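Local coordinates for protein vanadium-dependent haloperoxidase (Zobellia galactanivorans, PDB 4CIT) that probably oxidises iodide with hydrogen peroxide as a vanadate-dependent iodoperoxidase of a marine flavobacterium, at residues A[30-42]-A[139-151]. Sequence-based numbering, arbitrary orientation. Where two conformers were deposited one is given.
Sequences KEEPINITPEELD and MVWEGKNPVLFSD
The W141 indole meets I34 and I36 obliquely. I34 CG2 lies 3.4 Å from W141 CD1, and I36 CD1 lies 3.6 Å from W141 CZ2. F149 CE1 and a water sit at the ring edge, in its plane. That water accepts from W141 NE1 and donates to N35 O and E40 OE2. The other branch of I34 passes beside the W141 backbone, and I34 CD1 meets L148 CD2 at 4.1 Å. L110 of helix 108-123 also touches both I36 and W141. The contact lays residues 30-36, the extended start of the modelled chain before helix 38-55, across the junction of helices 128-144 and 146-167. N145 is the N-cap of the second helix: its OD1 accepts from L148 N. With its CG anti to the backbone N (chi1 -166°), N145 places its ND2 to donate to E32 O at 2.9 Å. E32 O lies close to the amide plane, whereas ND2 sits above the carbonyl plane of E32. A leucine here would probably leave L148 N without its cap and E32 O without its donor. E32 N bonds weakly to K144 O. K144 NZ donates to two waters, one bound to P33 O, the other to N35 N.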
# COMPACT_ATOMS: atom_id res chain seq x y z
N LYS A 30 -14.80 38.88 8.92
CA LYS A 30 -14.48 37.41 9.20
C LYS A 30 -13.43 36.79 8.25
O LYS A 30 -13.74 36.21 7.16
CB LYS A 30 -15.74 36.61 9.18
CG LYS A 30 -15.67 35.45 10.11
CD LYS A 30 -16.91 35.38 10.99
CE LYS A 30 -17.78 34.18 10.68
NZ LYS A 30 -18.99 34.62 9.92
N GLU A 31 -12.18 36.97 8.65
CA GLU A 31 -11.04 36.88 7.73
C GLU A 31 -9.79 36.42 8.44
O GLU A 31 -8.72 36.83 8.17
CB GLU A 31 -10.76 38.23 7.09
CG GLU A 31 -11.85 38.61 6.11
CD GLU A 31 -11.73 40.02 5.62
OE1 GLU A 31 -11.08 40.87 6.27
OE2 GLU A 31 -12.33 40.25 4.58
N GLU A 32 -9.98 35.49 9.34
CA GLU A 32 -8.88 34.84 9.96
C GLU A 32 -8.16 33.89 9.01
O GLU A 32 -8.78 33.34 8.10
CB GLU A 32 -9.43 34.09 11.15
CG GLU A 32 -9.90 35.02 12.23
CD GLU A 32 -10.53 34.31 13.44
OE1 GLU A 32 -10.79 33.10 13.32
OE2 GLU A 32 -10.76 34.94 14.54
N PRO A 33 -6.84 33.74 9.18
CA PRO A 33 -6.16 32.77 8.31
C PRO A 33 -6.54 31.36 8.72
O PRO A 33 -6.95 31.10 9.88
CB PRO A 33 -4.68 33.00 8.62
CG PRO A 33 -4.64 33.55 10.02
CD PRO A 33 -5.93 34.34 10.18
N ILE A 34 -6.47 30.43 7.77
CA ILE A 34 -6.78 29.02 8.08
C ILE A 34 -5.46 28.30 8.01
O ILE A 34 -4.77 28.36 6.96
CB ILE A 34 -7.80 28.41 7.13
CG1 ILE A 34 -9.15 29.11 7.30
CG2 ILE A 34 -7.90 26.88 7.33
CD1 ILE A 34 -10.19 28.79 6.26
N ASN A 35 -5.07 27.69 9.13
CA ASN A 35 -3.77 27.00 9.23
C ASN A 35 -4.01 25.53 8.96
O ASN A 35 -4.67 24.86 9.76
CB ASN A 35 -3.09 27.13 10.62
CG ASN A 35 -1.68 26.46 10.68
OD1 ASN A 35 -0.88 26.47 9.72
ND2 ASN A 35 -1.41 25.79 11.82
N ILE A 36 -3.50 25.05 7.84
CA ILE A 36 -3.66 23.68 7.44
C ILE A 36 -2.33 23.04 7.80
O ILE A 36 -1.28 23.55 7.51
CB ILE A 36 -3.88 23.58 5.93
CG1 ILE A 36 -5.15 24.27 5.52
CG2 ILE A 36 -3.94 22.10 5.52
CD1 ILE A 36 -6.40 23.74 6.16
N THR A 37 -2.37 21.89 8.45
CA THR A 37 -1.11 21.23 8.80
C THR A 37 -1.10 19.79 8.21
O THR A 37 -2.11 19.27 7.74
CB THR A 37 -0.96 21.08 10.31
OG1 THR A 37 -2.09 20.36 10.78
CG2 THR A 37 -0.75 22.50 10.97
N PRO A 38 0.08 19.16 8.24
CA PRO A 38 0.13 17.79 7.68
C PRO A 38 -0.75 16.86 8.45
O PRO A 38 -1.27 15.86 7.88
CB PRO A 38 1.60 17.37 7.89
CG PRO A 38 2.36 18.61 8.31
CD PRO A 38 1.41 19.73 8.57
N GLU A 39 -1.02 17.19 9.71
CA GLU A 39 -1.93 16.29 10.48
C GLU A 39 -3.38 16.22 9.92
O GLU A 39 -4.07 15.24 10.18
CB GLU A 39 -1.85 16.59 11.96
CG GLU A 39 -0.43 16.29 12.55
CD GLU A 39 0.66 17.38 12.46
OE1 GLU A 39 0.60 18.45 11.76
OE2 GLU A 39 1.66 17.15 13.16
N GLU A 40 -3.83 17.23 9.15
CA GLU A 40 -5.11 17.16 8.56
C GLU A 40 -5.12 16.20 7.36
O GLU A 40 -6.12 15.53 7.08
CB GLU A 40 -5.61 18.58 8.20
CG GLU A 40 -6.06 19.21 9.51
CD GLU A 40 -6.04 20.69 9.55
OE1 GLU A 40 -5.43 21.30 8.64
OE2 GLU A 40 -6.62 21.25 10.52
N LEU A 41 -4.00 16.14 6.63
CA LEU A 41 -3.87 15.12 5.61
C LEU A 41 -3.90 13.73 6.29
O LEU A 41 -4.59 12.78 5.82
CB LEU A 41 -2.59 15.37 4.87
CG LEU A 41 -2.16 14.38 3.79
CD1 LEU A 41 -3.18 14.25 2.70
CD2 LEU A 41 -0.79 14.79 3.20
N ASP A 42 -3.13 13.61 7.39
CA ASP A 42 -3.13 12.36 8.11
C ASP A 42 -4.54 11.94 8.57
O ASP A 42 -4.83 10.73 8.61
CB ASP A 42 -2.19 12.41 9.36
CG ASP A 42 -0.71 12.49 9.00
OD1 ASP A 42 -0.34 12.08 7.85
OD2 ASP A 42 0.09 12.91 9.91
N MET A 139 -16.86 22.93 8.74
CA MET A 139 -17.60 23.82 9.63
C MET A 139 -16.68 24.80 10.34
O MET A 139 -16.98 26.01 10.45
CB MET A 139 -18.46 22.96 10.66
CG MET A 139 -19.21 23.82 11.59
SD MET A 139 -20.04 22.73 12.90
CE MET A 139 -21.12 21.98 11.81
N VAL A 140 -15.48 24.36 10.75
CA VAL A 140 -14.57 25.24 11.44
C VAL A 140 -13.98 26.21 10.43
O VAL A 140 -13.83 27.41 10.69
CB VAL A 140 -13.43 24.44 12.09
CG1 VAL A 140 -12.33 25.41 12.59
CG2 VAL A 140 -14.00 23.68 13.26
N TRP A 141 -13.61 25.68 9.25
CA TRP A 141 -12.98 26.57 8.28
C TRP A 141 -13.92 27.67 7.81
O TRP A 141 -13.47 28.84 7.68
CB TRP A 141 -12.55 25.74 7.05
CG TRP A 141 -11.43 24.81 7.29
CD1 TRP A 141 -10.51 24.85 8.27
CD2 TRP A 141 -11.14 23.60 6.50
NE1 TRP A 141 -9.65 23.73 8.16
CE2 TRP A 141 -10.02 22.97 7.09
CE3 TRP A 141 -11.75 23.00 5.41
CZ2 TRP A 141 -9.44 21.80 6.55
CZ3 TRP A 141 -11.16 21.82 4.84
CH2 TRP A 141 -10.02 21.24 5.45
N GLU A 142 -15.14 27.27 7.50
CA GLU A 142 -16.20 28.15 6.98
C GLU A 142 -16.50 29.17 8.03
O GLU A 142 -16.72 30.36 7.70
CB GLU A 142 -17.51 27.43 6.60
CG GLU A 142 -18.46 28.32 5.81
CD GLU A 142 -19.84 27.71 5.60
OE1 GLU A 142 -19.99 26.46 5.63
OE2 GLU A 142 -20.79 28.48 5.36
N GLY A 143 -16.47 28.74 9.27
CA GLY A 143 -16.65 29.65 10.39
C GLY A 143 -15.61 30.72 10.61
O GLY A 143 -15.96 31.81 11.07
N LYS A 144 -14.35 30.45 10.30
CA LYS A 144 -13.26 31.34 10.51
C LYS A 144 -13.09 32.33 9.36
O LYS A 144 -12.72 33.46 9.57
CB LYS A 144 -11.93 30.56 10.50
CG LYS A 144 -11.71 29.64 11.65
CD LYS A 144 -10.27 29.14 11.61
CE LYS A 144 -9.29 30.24 12.04
NZ LYS A 144 -8.16 29.52 12.68
N ASN A 145 -13.30 31.84 8.14
CA ASN A 145 -13.06 32.62 6.91
C ASN A 145 -13.86 32.02 5.73
O ASN A 145 -13.36 31.26 4.88
CB ASN A 145 -11.56 32.71 6.62
CG ASN A 145 -11.23 33.77 5.58
OD1 ASN A 145 -12.06 34.11 4.72
ND2 ASN A 145 -9.99 34.19 5.57
N PRO A 146 -15.13 32.40 5.64
CA PRO A 146 -16.00 31.86 4.65
C PRO A 146 -15.58 32.08 3.22
O PRO A 146 -15.80 31.13 2.40
CB PRO A 146 -17.39 32.52 4.93
CG PRO A 146 -17.19 33.42 6.07
CD PRO A 146 -15.82 33.32 6.59
N VAL A 147 -15.08 33.27 2.89
CA VAL A 147 -14.65 33.56 1.53
C VAL A 147 -13.39 32.75 1.14
O VAL A 147 -13.41 32.11 0.06
CB VAL A 147 -14.43 35.03 1.25
CG1 VAL A 147 -13.89 35.17 -0.16
CG2 VAL A 147 -15.82 35.74 1.38
N LEU A 148 -12.38 32.71 2.00
CA LEU A 148 -11.21 31.91 1.76
C LEU A 148 -11.60 30.42 1.64
O LEU A 148 -11.05 29.68 0.77
CB LEU A 148 -10.22 32.09 2.88
CG LEU A 148 -8.93 31.30 2.71
CD1 LEU A 148 -8.19 31.72 1.45
CD2 LEU A 148 -8.06 31.49 3.96
N PHE A 149 -12.47 29.95 2.51
CA PHE A 149 -12.94 28.57 2.50
C PHE A 149 -13.65 28.25 1.22
O PHE A 149 -13.28 27.29 0.53
CB PHE A 149 -13.85 28.26 3.68
CG PHE A 149 -14.68 27.01 3.52
CD1 PHE A 149 -14.06 25.75 3.57
CD2 PHE A 149 -16.05 27.05 3.25
CE1 PHE A 149 -14.82 24.60 3.41
CE2 PHE A 149 -16.77 25.88 2.99
CZ PHE A 149 -16.16 24.68 3.15
N SER A 150 -14.60 29.09 0.82
CA SER A 150 -15.34 28.87 -0.39
C SER A 150 -14.45 28.77 -1.67
O SER A 150 -14.61 27.83 -2.53
CB SER A 150 -16.36 30.02 -0.60
OG SER A 150 -17.11 29.66 -1.76
N ASP A 151 -13.52 29.72 -1.81
CA ASP A 151 -12.67 29.81 -3.01
C ASP A 151 -11.71 28.65 -3.03
O ASP A 151 -11.45 28.05 -4.08
CB ASP A 151 -11.88 31.12 -3.06
CG ASP A 151 -12.82 32.37 -3.34
OD1 ASP A 151 -13.89 32.17 -3.89
OD2 ASP A 151 -12.44 33.46 -3.00
O HOH W 1 -14.69 35.74 4.57
O HOH W 2 -6.37 31.63 12.73
O HOH W 3 -7.03 27.38 11.32
O HOH W 4 -7.35 23.69 10.05